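PDB 7AGM: N-acetylmuramoyl-L-alanine amidase from Mycolicibacterium smegmatis, which hydrolyses, as a zinc-dependent amidase, the bond between N-acetylmuramic acid and L-alanine in peptidoglycan, and so probably takes part in cell-wall remodelling. Local coordinates for residues Ala23-Arg27 with Lys37-Glu41; Gly111-Gly117 with Asn185-Asp191; Pro134-Ala139 with Phe176-Leu180. All coordinates share one frame; numbering follows the deposited sequence. Where two conformers were deposited one is given.

Contact 1. Residues Ala23-Arg27 with Lys37-Glu41; sequences ASIGR and KNCQE
Ile25 and Gln40 meet where a short 3-10 turn, residues 23-26, packs against the chain leaving the two-stranded antiparallel hairpin 28-30/36-38. Their beta carbons touch, Ile25 CB to Gln40 CB at 3.7 Å, and the two side chains cross at about a right angle, with Ile25 CG2 also against Gln40 CB while CG1 and CD1 both rest against Gln40 O. Two backbone bonds join the segments. Gln40 N gives a nearly straight bond to Ile25 O (3.0 Å, 175° at the hydrogen). Cys39 N turns instead to Arg27 O at 2.7 Å, a shorter and more bent bond.

Further out, the amide of Gln40 leaves the contact: in the conformer given, OE1 takes the N-H of Glu41 and NE2 goes to the carbonyl of Pro86. The Gln40 side chain lies about 4 Å from that of His17, a zinc ligand, whose ND1 is hydrogen-bonded to the Glu41 carbonyl, so this loop is a second-shell neighbour of the metal site. Asn38 has its amide oxygen on Gln28, whose side chain also bonds the carbonyl of Gly26. Cys39 is tied to Cys87 by a disulfide, and with the sulfur anti to the backbone N (chi1 158°) it sits over the 3-10 turn, where Cys39 SG lies 3.9 Å from Ser24 O.

Contact 2. Residues Gly111-Gly117 with Asn185-Asp191; sequences GPPTGRG and NMKNPVD
Arg116 reaches along the first turn of helix 189-196 and meets Asn188, Val190 and Asp191. Its CB rests 3.4 Å from Asn188 OD1 and is also close to the Asp191 carboxylate; further along, Arg116 CD passes 4.0 Å from Asp191 OD1, and a bend at chi3 (-63°) brings the guanidinium alongside the helix. NE and NH2 grip the same oxygen side-on in a salt bridge, Arg116 NE to Asp191 OD1 being 2.9 Å. That oxygen lies in the guanidinium plane, although the carboxylate is turned 64° against it. Val190 CG1 lies over one face of the guanidinium, 3.5 Å from Arg116 CZ. The other carboxylate oxygen, Asp191 OD2, uses its syn lone pair for Gly117 N at 2.9 Å and its anti side for Asn185 N, so four N-H groups hold the Asp191 carboxylate.

Two asparagines fasten the rest of the loop. Asn188 is the N-cap: OD1 takes Asp191 N in plane and Val190 N weakly, while ND2 binds Pro113 O. Asn185 forms an Asx turn, its OD1 held from opposite faces by Lys187 N and Gly111 N, and its ND2 donates to Gly115 O at 2.9 Å. These bonds join the loop after strand 102-109 to the turn into helix 189-196, at the C-terminal ends of neighbouring strands 102-109 and 178-185; Arg116 also touches Leu194 of that helix.

Contact 3. Residues Pro134-Ala139 with Phe176-Leu180; sequences PSVQFA and FPSVL
Val179 is the bump that fits between Phe138 and Ala139 where helix 134-148 lies on the central mixed sheet of this alpha/beta amidase fold. Segment 134-139 of the helix runs at 40° to segment 178-180 of the strand, their axes 7.6 Å apart at the closest. Val179 CG1 sits in the notch between Ala139 and the root of the Phe138 side chain, 3.6 Å from Ala139 N and against Ala139 CB; the same methyl, Val179 CG1, is 3.8 Å from Phe138 CD2. Val179 CG2 stands over the ring of Phe138 as a CH-pi contact, 4.0 Å from the centroid. With CG anti to its backbone N (chi1 -167°), Phe138 lays that face toward the valine, and its edge meets the backbone of Pro177 and Ser178; Phe215 of helix 198-219 stacks with the same ring.

At the start of the helix the fit is made by prolines, Pro134 CB resting 3.9 Å from Pro177 CG. Ser135 beside them is the polar link in this buried seam. Its OG accepts the N-H of Ser178 at 2.9 Å, and a water 2.6 Å from Ser135 OG donates on to Phe176 O at 2.8 Å.

In the fold
Along the chain contact 1 comes first and is complete before the others begin; contact 3 then lies wholly within the stretch spanned by contact 2. Their centres stand 25 to 26 Å apart and none touches another. Contacts 2 and 3 share strand 178-185 of the six-stranded mixed sheet: contact 3 packs helix 134-148 on its beginning, and contact 2 ties down the turn that follows its end and leads to helix 189-196. Contact 1 belongs to the separate two-stranded hairpin and its loop. It is the one nearest the zinc ion, the side chain of Gln40 lying about 7 Å away, whereas contacts 2 and 3 concern the framework around the sheet.

Contact 1. Residues Ala23-Arg27 with Lys37-Glu41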
ATOM      1  N   ALA A  23     -23.260   6.124  -1.057  1.00 40.98           N
ATOM      2  CA  ALA A  23     -23.388   6.621  -2.424  1.00 57.34           C
ATOM      3  C   ALA A  23     -22.321   7.648  -2.778  1.00 49.89           C
ATOM      4  O   ALA A  23     -22.117   7.924  -3.965  1.00 50.01           O
ATOM      5  CB  ALA A  23     -24.778   7.215  -2.654  1.00 42.51           C
ATOM      6  N   SER A  24     -21.637   8.216  -1.785  1.00 38.81           N
ATOM      7  CA  SER A  24     -20.655   9.258  -2.060  1.00 55.80           C
ATOM      8  C   SER A  24     -19.347   8.723  -2.633  1.00 56.46           C
ATOM      9  O   SER A  24     -18.520   9.520  -3.088  1.00 43.55           O
ATOM     10  CB  SER A  24     -20.393  10.105  -0.809  1.00 59.41           C
ATOM     11  OG  SER A  24     -20.032   9.300   0.298  1.00 69.73           O
ATOM     12  N   ILE A  25     -19.138   7.404  -2.639  1.00 52.96           N
ATOM     13  CA  ILE A  25     -17.909   6.855  -3.203  1.00 39.72           C
ATOM     14  C   ILE A  25     -17.872   6.914  -4.723  1.00 27.95           C
ATOM     15  O   ILE A  25     -16.802   6.729  -5.307  1.00 26.39           O
ATOM     16  CB  ILE A  25     -17.594   5.434  -2.691  1.00 36.89           C
ATOM     17  CG1 ILE A  25     -18.510   4.400  -3.350  1.00 27.92           C
ATOM     18  CG2 ILE A  25     -17.695   5.384  -1.165  1.00 33.89           C
ATOM     19  CD1 ILE A  25     -18.164   2.963  -2.993  1.00 39.23           C
ATOM     20  N   GLY A  26     -19.006   7.170  -5.380  1.00 30.76           N
ATOM     21  CA  GLY A  26     -19.011   7.321  -6.826  1.00 32.76           C
ATOM     22  C   GLY A  26     -18.664   8.705  -7.342  1.00 31.26           C
ATOM     23  O   GLY A  26     -18.430   8.857  -8.547  1.00 30.74           O
ATOM     24  N   ARG A  27     -18.625   9.709  -6.468  1.00 28.80           N
ATOM     25  CA  ARG A  27     -18.280  11.065  -6.877  1.00 30.93           C
ATOM     26  C   ARG A  27     -16.887  11.103  -7.495  1.00 30.69           C
ATOM     27  O   ARG A  27     -15.975  10.398  -7.058  1.00 25.73           O
ATOM     28  CB  ARG A  27     -18.331  11.996  -5.665  1.00 30.48           C
ATOM     29  CG  ARG A  27     -18.011  13.448  -5.988  1.00 37.53           C
ATOM     30  CD  ARG A  27     -18.052  14.319  -4.746  1.00 39.43           C
ATOM     31  NE  ARG A  27     -17.135  13.849  -3.711  1.00 51.92           N
ATOM     32  CZ  ARG A  27     -15.858  14.207  -3.624  1.00 64.86           C
ATOM     33  NH1 ARG A  27     -15.340  15.041  -4.517  1.00 59.17           N
ATOM     34  NH2 ARG A  27     -15.098  13.731  -2.648  1.00 55.17           N
ATOM     35  N   LYS A  37     -11.700   9.856 -11.404  1.00 31.63           N
ATOM     36  CA  LYS A  37     -12.154   8.503 -11.125  1.00 24.52           C
ATOM     37  C   LYS A  37     -12.999   8.536  -9.860  1.00 22.19           C
ATOM     38  O   LYS A  37     -13.134   9.576  -9.203  1.00 25.39           O
ATOM     39  CB  LYS A  37     -10.989   7.506 -11.040  1.00 31.69           C
ATOM     40  CG  LYS A  37     -10.012   7.760  -9.907  1.00 33.92           C
ATOM     41  CD  LYS A  37      -8.740   6.934 -10.089  1.00 41.55           C
ATOM     42  CE  LYS A  37      -9.044   5.445 -10.214  1.00 41.71           C
ATOM     43  NZ  LYS A  37      -7.796   4.623 -10.254  1.00 33.47           N
ATOM     44  N   ASN A  38     -13.579   7.387  -9.528  1.00 22.38           N
ATOM     45  CA  ASN A  38     -14.449   7.310  -8.360  1.00 23.40           C
ATOM     46  C   ASN A  38     -13.684   7.640  -7.083  1.00 22.04           C
ATOM     47  O   ASN A  38     -12.523   7.256  -6.918  1.00 23.04           O
ATOM     48  CB  ASN A  38     -15.063   5.915  -8.250  1.00 26.12           C
ATOM     49  CG  ASN A  38     -16.169   5.681  -9.260  1.00 27.38           C
ATOM     50  OD1 ASN A  38     -16.331   6.443 -10.213  1.00 32.73           O
ATOM     51  ND2 ASN A  38     -16.935   4.616  -9.056  1.00 22.77           N
ATOM     52  N   CYS A  39     -14.350   8.383  -6.191  1.00 20.94           N
ATOM     53  CA  CYS A  39     -13.812   8.697  -4.866  1.00 21.07           C
ATOM     54  C   CYS A  39     -13.271   7.453  -4.168  1.00 21.31           C
ATOM     55  O   CYS A  39     -12.149   7.452  -3.650  1.00 19.98           O
ATOM     56  CB  CYS A  39     -14.914   9.359  -4.029  1.00 23.13           C
ATOM     57  SG  CYS A  39     -14.708   9.279  -2.234  1.00 25.42           S
ATOM     58  N   GLN A  40     -14.059   6.384  -4.134  0.59 23.48           N
ATOM     59  CA  GLN A  40     -13.597   5.138  -3.543  0.59 24.71           C
ATOM     60  C   GLN A  40     -14.151   3.951  -4.314  0.59 30.66           C
ATOM     61  O   GLN A  40     -15.082   4.075  -5.114  0.59 32.76           O
ATOM     62  CB  GLN A  40     -13.963   5.021  -2.055  0.59 28.74           C
ATOM     63  CG  GLN A  40     -12.873   5.510  -1.109  0.59 35.86           C
ATOM     64  CD  GLN A  40     -11.577   4.726  -1.247  0.59 31.04           C
ATOM     65  OE1 GLN A  40     -11.556   3.616  -1.781  0.59 34.92           O
ATOM     66  NE2 GLN A  40     -10.486   5.303  -0.760  0.59 36.88           N
ATOM     67  N   GLU A  41     -13.538   2.797  -4.069  1.00 27.70           N
ATOM     68  CA  GLU A  41     -14.026   1.507  -4.531  1.00 26.29           C
ATOM     69  C   GLU A  41     -14.149   0.619  -3.306  1.00 26.32           C
ATOM     70  O   GLU A  41     -13.406   0.783  -2.334  1.00 24.60           O
ATOM     71  CB  GLU A  41     -13.039   0.837  -5.485  1.00 30.86           C
ATOM     72  CG  GLU A  41     -12.967   1.456  -6.849  1.00 38.10           C
ATOM     73  CD  GLU A  41     -14.202   1.176  -7.677  1.00 55.30           C
ATOM     74  OE1 GLU A  41     -14.865   0.141  -7.446  1.00 47.44           O
ATOM     75  OE2 GLU A  41     -14.515   1.999  -8.557  1.00 40.53           O
TER

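Contact 2. Residues Gly111-Gly117 with Asn185-Asp191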
ATOM      1  N   GLY A 111      -7.030 -11.237  -9.133  1.00 26.43           N
ATOM      2  CA  GLY A 111      -6.535 -11.694 -10.409  1.00 24.89           C
ATOM      3  C   GLY A 111      -6.948 -13.126 -10.680  1.00 23.74           C
ATOM      4  O   GLY A 111      -7.739 -13.715  -9.930  1.00 25.15           O
ATOM      5  N   PRO A 112      -6.425 -13.716 -11.751  1.00 25.63           N
ATOM      6  CA  PRO A 112      -6.752 -15.113 -12.064  1.00 29.37           C
ATOM      7  C   PRO A 112      -6.406 -16.014 -10.893  1.00 27.11           C
ATOM      8  O   PRO A 112      -5.336 -15.871 -10.284  1.00 25.42           O
ATOM      9  CB  PRO A 112      -5.868 -15.423 -13.284  1.00 31.51           C
ATOM     10  CG  PRO A 112      -4.798 -14.384 -13.264  1.00 43.73           C
ATOM     11  CD  PRO A 112      -5.443 -13.158 -12.695  1.00 25.31           C
ATOM     12  N   PRO A 113      -7.294 -16.946 -10.539  1.00 25.17           N
ATOM     13  CA  PRO A 113      -7.118 -17.681  -9.273  1.00 24.70           C
ATOM     14  C   PRO A 113      -5.840 -18.496  -9.184  1.00 23.64           C
ATOM     15  O   PRO A 113      -5.371 -18.746  -8.067  1.00 24.89           O
ATOM     16  CB  PRO A 113      -8.378 -18.555  -9.179  1.00 27.28           C
ATOM     17  CG  PRO A 113      -8.912 -18.618 -10.572  1.00 32.51           C
ATOM     18  CD  PRO A 113      -8.541 -17.320 -11.229  1.00 32.81           C
ATOM     19  N   THR A 114      -5.246 -18.900 -10.313  1.00 23.21           N
ATOM     20  CA  THR A 114      -3.999 -19.657 -10.286  1.00 28.02           C
ATOM     21  C   THR A 114      -2.770 -18.778 -10.085  1.00 23.31           C
ATOM     22  O   THR A 114      -1.678 -19.314  -9.872  1.00 28.49           O
ATOM     23  CB  THR A 114      -3.821 -20.475 -11.573  1.00 29.72           C
ATOM     24  OG1 THR A 114      -3.842 -19.602 -12.709  1.00 31.92           O
ATOM     25  CG2 THR A 114      -4.932 -21.516 -11.711  1.00 31.16           C
ATOM     26  N   GLY A 115      -2.913 -17.460 -10.151  1.00 21.95           N
ATOM     27  CA  GLY A 115      -1.797 -16.551  -9.957  1.00 21.06           C
ATOM     28  C   GLY A 115      -1.750 -16.070  -8.518  1.00 20.42           C
ATOM     29  O   GLY A 115      -2.781 -15.776  -7.920  1.00 20.47           O
ATOM     30  N   ARG A 116      -0.541 -15.998  -7.968  1.00 19.35           N
ATOM     31  CA  ARG A 116      -0.363 -15.544  -6.598  1.00 17.28           C
ATOM     32  C   ARG A 116       0.876 -14.674  -6.509  1.00 16.74           C
ATOM     33  O   ARG A 116       1.670 -14.578  -7.453  1.00 16.77           O
ATOM     34  CB  ARG A 116      -0.239 -16.715  -5.615  1.00 17.49           C
ATOM     35  CG  ARG A 116       1.124 -17.406  -5.625  1.00 18.54           C
ATOM     36  CD  ARG A 116       1.342 -18.265  -4.381  1.00 19.53           C
ATOM     37  NE  ARG A 116       1.340 -17.461  -3.165  1.00 19.59           N
ATOM     38  CZ  ARG A 116       2.143 -17.656  -2.119  1.00 20.38           C
ATOM     39  NH1 ARG A 116       3.040 -18.634  -2.121  1.00 21.00           N
ATOM     40  NH2 ARG A 116       2.050 -16.860  -1.065  1.00 20.51           N
ATOM     41  N   GLY A 117       1.033 -14.025  -5.365  1.00 15.72           N
ATOM     42  CA  GLY A 117       2.227 -13.257  -5.080  1.00 14.93           C
ATOM     43  C   GLY A 117       1.960 -11.761  -5.056  1.00 14.06           C
ATOM     44  O   GLY A 117       0.851 -11.285  -5.307  1.00 15.38           O
ATOM     45  N   ASN A 185      -3.112 -12.084  -4.181  1.00 14.72           N
ATOM     46  CA  ASN A 185      -4.356 -12.228  -4.930  1.00 14.84           C
ATOM     47  C   ASN A 185      -5.394 -12.873  -4.010  1.00 14.97           C
ATOM     48  O   ASN A 185      -5.260 -14.044  -3.640  1.00 15.62           O
ATOM     49  CB  ASN A 185      -4.101 -13.104  -6.153  1.00 15.56           C
ATOM     50  CG  ASN A 185      -5.349 -13.347  -6.982  1.00 17.16           C
ATOM     51  OD1 ASN A 185      -6.399 -12.749  -6.740  1.00 17.80           O
ATOM     52  ND2 ASN A 185      -5.229 -14.216  -7.990  1.00 18.26           N
ATOM     53  N   MET A 186      -6.437 -12.117  -3.663  1.00 15.23           N
ATOM     54  CA  MET A 186      -7.478 -12.654  -2.786  1.00 15.33           C
ATOM     55  C   MET A 186      -8.225 -13.819  -3.421  1.00 16.13           C
ATOM     56  O   MET A 186      -8.874 -14.589  -2.701  1.00 16.16           O
ATOM     57  CB  MET A 186      -8.480 -11.563  -2.402  1.00 15.96           C
ATOM     58  CG  MET A 186      -7.835 -10.354  -1.735  1.00 16.02           C
ATOM     59  SD  MET A 186      -8.973  -9.435  -0.663  1.00 16.82           S
ATOM     60  CE  MET A 186      -8.798 -10.288   0.917  1.00 17.23           C
ATOM     61  N   LYS A 187      -8.162 -13.952  -4.742  1.00 16.58           N
ATOM     62  CA  LYS A 187      -8.824 -15.035  -5.454  1.00 17.50           C
ATOM     63  C   LYS A 187      -7.982 -16.301  -5.540  1.00 18.37           C
ATOM     64  O   LYS A 187      -8.472 -17.317  -6.044  1.00 19.95           O
ATOM     65  CB  LYS A 187      -9.207 -14.581  -6.866  1.00 18.57           C
ATOM     66  CG  LYS A 187     -10.011 -13.295  -6.899  1.00 19.28           C
ATOM     67  CD  LYS A 187     -11.319 -13.446  -6.146  1.00 21.12           C
ATOM     68  CE  LYS A 187     -12.151 -12.178  -6.246  1.00 24.16           C
ATOM     69  NZ  LYS A 187     -13.364 -12.257  -5.381  1.00 30.41           N
ATOM     70  N   ASN A 188      -6.742 -16.270  -5.066  1.00 18.31           N
ATOM     71  CA  ASN A 188      -5.838 -17.416  -5.077  1.00 17.33           C
ATOM     72  C   ASN A 188      -5.941 -18.176  -3.751  1.00 17.63           C
ATOM     73  O   ASN A 188      -6.017 -17.553  -2.689  1.00 17.62           O
ATOM     74  CB  ASN A 188      -4.398 -16.948  -5.280  1.00 16.97           C
ATOM     75  CG  ASN A 188      -3.394 -18.063  -5.094  1.00 16.59           C
ATOM     76  OD1 ASN A 188      -2.793 -18.199  -4.031  1.00 16.37           O
ATOM     77  ND2 ASN A 188      -3.204 -18.871  -6.131  1.00 17.36           N
ATOM     78  N   PRO A 189      -5.945 -19.516  -3.776  1.00 17.75           N
ATOM     79  CA  PRO A 189      -6.101 -20.265  -2.512  1.00 18.24           C
ATOM     80  C   PRO A 189      -4.996 -20.042  -1.491  1.00 17.76           C
ATOM     81  O   PRO A 189      -5.281 -20.040  -0.283  1.00 17.40           O
ATOM     82  CB  PRO A 189      -6.182 -21.728  -2.973  1.00 19.76           C
ATOM     83  CG  PRO A 189      -6.727 -21.653  -4.360  1.00 20.07           C
ATOM     84  CD  PRO A 189      -6.148 -20.373  -4.956  1.00 19.35           C
ATOM     85  N   VAL A 190      -3.740 -19.879  -1.922  1.00 17.76           N
ATOM     86  CA  VAL A 190      -2.660 -19.671  -0.959  1.00 16.91           C
ATOM     87  C   VAL A 190      -2.740 -18.271  -0.361  1.00 15.56           C
ATOM     88  O   VAL A 190      -2.749 -18.095   0.865  1.00 15.81           O
ATOM     89  CB  VAL A 190      -1.281 -19.920  -1.596  1.00 17.59           C
ATOM     90  CG1 VAL A 190      -0.197 -19.726  -0.551  1.00 17.65           C
ATOM     91  CG2 VAL A 190      -1.198 -21.309  -2.228  1.00 18.44           C
ATOM     92  N   ASP A 191      -2.789 -17.246  -1.220  1.00 15.72           N
ATOM     93  CA  ASP A 191      -2.789 -15.877  -0.713  1.00 15.24           C
ATOM     94  C   ASP A 191      -4.018 -15.612   0.150  1.00 15.28           C
ATOM     95  O   ASP A 191      -3.917 -14.977   1.207  1.00 15.67           O
ATOM     96  CB  ASP A 191      -2.724 -14.865  -1.865  1.00 15.64           C
ATOM     97  CG  ASP A 191      -1.369 -14.823  -2.562  1.00 16.00           C
ATOM     98  OD1 ASP A 191      -0.399 -15.450  -2.094  1.00 16.19           O
ATOM     99  OD2 ASP A 191      -1.290 -14.122  -3.592  1.00 15.94           O
TER

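Contact 3. Residues Pro134-Ala139 with Phe176-Leu180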
ATOM      1  N   PRO A 134      13.498   8.920  -5.583  1.00 16.04           N
ATOM      2  CA  PRO A 134      13.321   8.166  -4.326  1.00 15.39           C
ATOM      3  C   PRO A 134      12.204   7.131  -4.354  1.00 13.98           C
ATOM      4  O   PRO A 134      12.375   6.045  -3.789  1.00 14.71           O
ATOM      5  CB  PRO A 134      13.080   9.265  -3.284  1.00 17.46           C
ATOM      6  CG  PRO A 134      13.774  10.477  -3.861  1.00 19.07           C
ATOM      7  CD  PRO A 134      13.596  10.374  -5.356  1.00 17.73           C
ATOM      8  N   SER A 135      11.071   7.418  -4.998  1.00 13.74           N
ATOM      9  CA  SER A 135       9.991   6.428  -5.006  1.00 13.24           C
ATOM     10  C   SER A 135      10.358   5.187  -5.813  1.00 13.41           C
ATOM     11  O   SER A 135       9.919   4.081  -5.467  1.00 14.18           O
ATOM     12  CB  SER A 135       8.691   7.032  -5.536  1.00 13.79           C
ATOM     13  OG  SER A 135       8.156   7.935  -4.592  1.00 14.07           O
ATOM     14  N   VAL A 136      11.140   5.349  -6.885  1.00 13.92           N
ATOM     15  CA  VAL A 136      11.625   4.190  -7.632  1.00 15.22           C
ATOM     16  C   VAL A 136      12.568   3.362  -6.769  1.00 15.56           C
ATOM     17  O   VAL A 136      12.475   2.130  -6.731  1.00 16.38           O
ATOM     18  CB  VAL A 136      12.274   4.633  -8.959  1.00 16.96           C
ATOM     19  CG1 VAL A 136      12.886   3.436  -9.701  1.00 19.09           C
ATOM     20  CG2 VAL A 136      11.243   5.344  -9.846  1.00 17.52           C
ATOM     21  N   GLN A 137      13.481   4.025  -6.048  1.00 14.53           N
ATOM     22  CA  GLN A 137      14.351   3.305  -5.128  0.67 14.79           C
ATOM     23  C   GLN A 137      13.541   2.606  -4.040  1.00 14.07           C
ATOM     24  O   GLN A 137      13.829   1.453  -3.680  1.00 15.25           O
ATOM     25  CB  GLN A 137      15.368   4.268  -4.517  0.67 18.32           C
ATOM     26  CG  GLN A 137      16.314   4.870  -5.559  0.67 35.80           C
ATOM     27  CD  GLN A 137      17.083   6.071  -5.041  0.67 64.09           C
ATOM     28  OE1 GLN A 137      16.947   6.459  -3.881  0.67 57.21           O
ATOM     29  NE2 GLN A 137      17.894   6.668  -5.905  0.67 57.44           N
ATOM     30  N   PHE A 138      12.530   3.289  -3.498  1.00 13.28           N
ATOM     31  CA  PHE A 138      11.669   2.688  -2.482  1.00 13.02           C
ATOM     32  C   PHE A 138      10.981   1.443  -3.033  1.00 13.07           C
ATOM     33  O   PHE A 138      10.949   0.397  -2.370  1.00 13.35           O
ATOM     34  CB  PHE A 138      10.636   3.739  -2.067  1.00 11.97           C
ATOM     35  CG  PHE A 138       9.853   3.413  -0.807  1.00 11.93           C
ATOM     36  CD1 PHE A 138      10.166   2.322   0.011  1.00 11.65           C
ATOM     37  CD2 PHE A 138       8.783   4.226  -0.448  1.00 12.53           C
ATOM     38  CE1 PHE A 138       9.418   2.059   1.175  1.00 12.44           C
ATOM     39  CE2 PHE A 138       8.027   3.961   0.700  1.00 12.31           C
ATOM     40  CZ  PHE A 138       8.356   2.877   1.512  1.00 13.63           C
ATOM     41  N   ALA A 139      10.452   1.525  -4.261  1.00 13.36           N
ATOM     42  CA  ALA A 139       9.791   0.365  -4.851  1.00 13.57           C
ATOM     43  C   ALA A 139      10.739  -0.827  -4.915  1.00 13.74           C
ATOM     44  O   ALA A 139      10.351  -1.955  -4.588  1.00 13.60           O
ATOM     45  CB  ALA A 139       9.237   0.708  -6.233  1.00 14.35           C
ATOM     46  N   PHE A 176       5.944  13.116  -2.080  1.00 13.72           N
ATOM     47  CA  PHE A 176       6.941  12.538  -1.192  1.00 13.06           C
ATOM     48  C   PHE A 176       7.024  11.063  -1.540  1.00 12.35           C
ATOM     49  O   PHE A 176       6.150  10.546  -2.238  1.00 13.33           O
ATOM     50  CB  PHE A 176       6.512  12.771   0.268  1.00 13.12           C
ATOM     51  CG  PHE A 176       6.368  14.225   0.576  1.00 13.81           C
ATOM     52  CD1 PHE A 176       5.165  14.885   0.361  1.00 14.60           C
ATOM     53  CD2 PHE A 176       7.470  14.962   0.968  1.00 14.71           C
ATOM     54  CE1 PHE A 176       5.065  16.252   0.562  1.00 14.80           C
ATOM     55  CE2 PHE A 176       7.373  16.332   1.173  1.00 15.57           C
ATOM     56  CZ  PHE A 176       6.173  16.973   0.975  1.00 15.58           C
ATOM     57  N   PRO A 177       8.081  10.369  -1.119  1.00 13.12           N
ATOM     58  CA  PRO A 177       8.287   8.991  -1.593  1.00 13.72           C
ATOM     59  C   PRO A 177       7.096   8.109  -1.240  1.00 12.11           C
ATOM     60  O   PRO A 177       6.605   8.129  -0.107  1.00 13.10           O
ATOM     61  CB  PRO A 177       9.553   8.549  -0.851  1.00 14.21           C
ATOM     62  CG  PRO A 177      10.285   9.822  -0.611  1.00 14.33           C
ATOM     63  CD  PRO A 177       9.221  10.844  -0.319  1.00 13.48           C
ATOM     64  N   SER A 178       6.625   7.330  -2.225  1.00 11.74           N
ATOM     65  CA  SER A 178       5.346   6.639  -2.072  1.00 12.06           C
ATOM     66  C   SER A 178       5.297   5.396  -2.946  1.00 11.91           C
ATOM     67  O   SER A 178       5.673   5.445  -4.124  1.00 12.89           O
ATOM     68  CB  SER A 178       4.197   7.586  -2.434  1.00 13.00           C
ATOM     69  OG  SER A 178       2.933   6.991  -2.198  1.00 14.37           O
ATOM     70  N   VAL A 179       4.857   4.280  -2.355  1.00 11.37           N
ATOM     71  CA  VAL A 179       4.648   3.037  -3.088  1.00 12.01           C
ATOM     72  C   VAL A 179       3.337   2.429  -2.615  1.00 11.96           C
ATOM     73  O   VAL A 179       2.831   2.751  -1.535  1.00 12.05           O
ATOM     74  CB  VAL A 179       5.803   2.015  -2.921  1.00 12.55           C
ATOM     75  CG1 VAL A 179       7.138   2.598  -3.447  1.00 12.96           C
ATOM     76  CG2 VAL A 179       5.907   1.542  -1.469  1.00 13.17           C
ATOM     77  N   LEU A 180       2.776   1.554  -3.447  1.00 12.21           N
ATOM     78  CA  LEU A 180       1.554   0.831  -3.114  1.00 12.18           C
ATOM     79  C   LEU A 180       1.864  -0.656  -3.207  1.00 11.74           C
ATOM     80  O   LEU A 180       2.322  -1.132  -4.250  1.00 13.50           O
ATOM     81  CB  LEU A 180       0.417   1.241  -4.056  1.00 12.98           C
ATOM     82  CG  LEU A 180      -0.978   0.663  -3.759  1.00 13.13           C
ATOM     83  CD1 LEU A 180      -2.056   1.501  -4.429  1.00 14.71           C
ATOM     84  CD2 LEU A 180      -1.133  -0.801  -4.183  1.00 13.72           C
TER
HETATM   85  O   HOH W   1       6.467   9.919  -4.979  1.00 13.74           O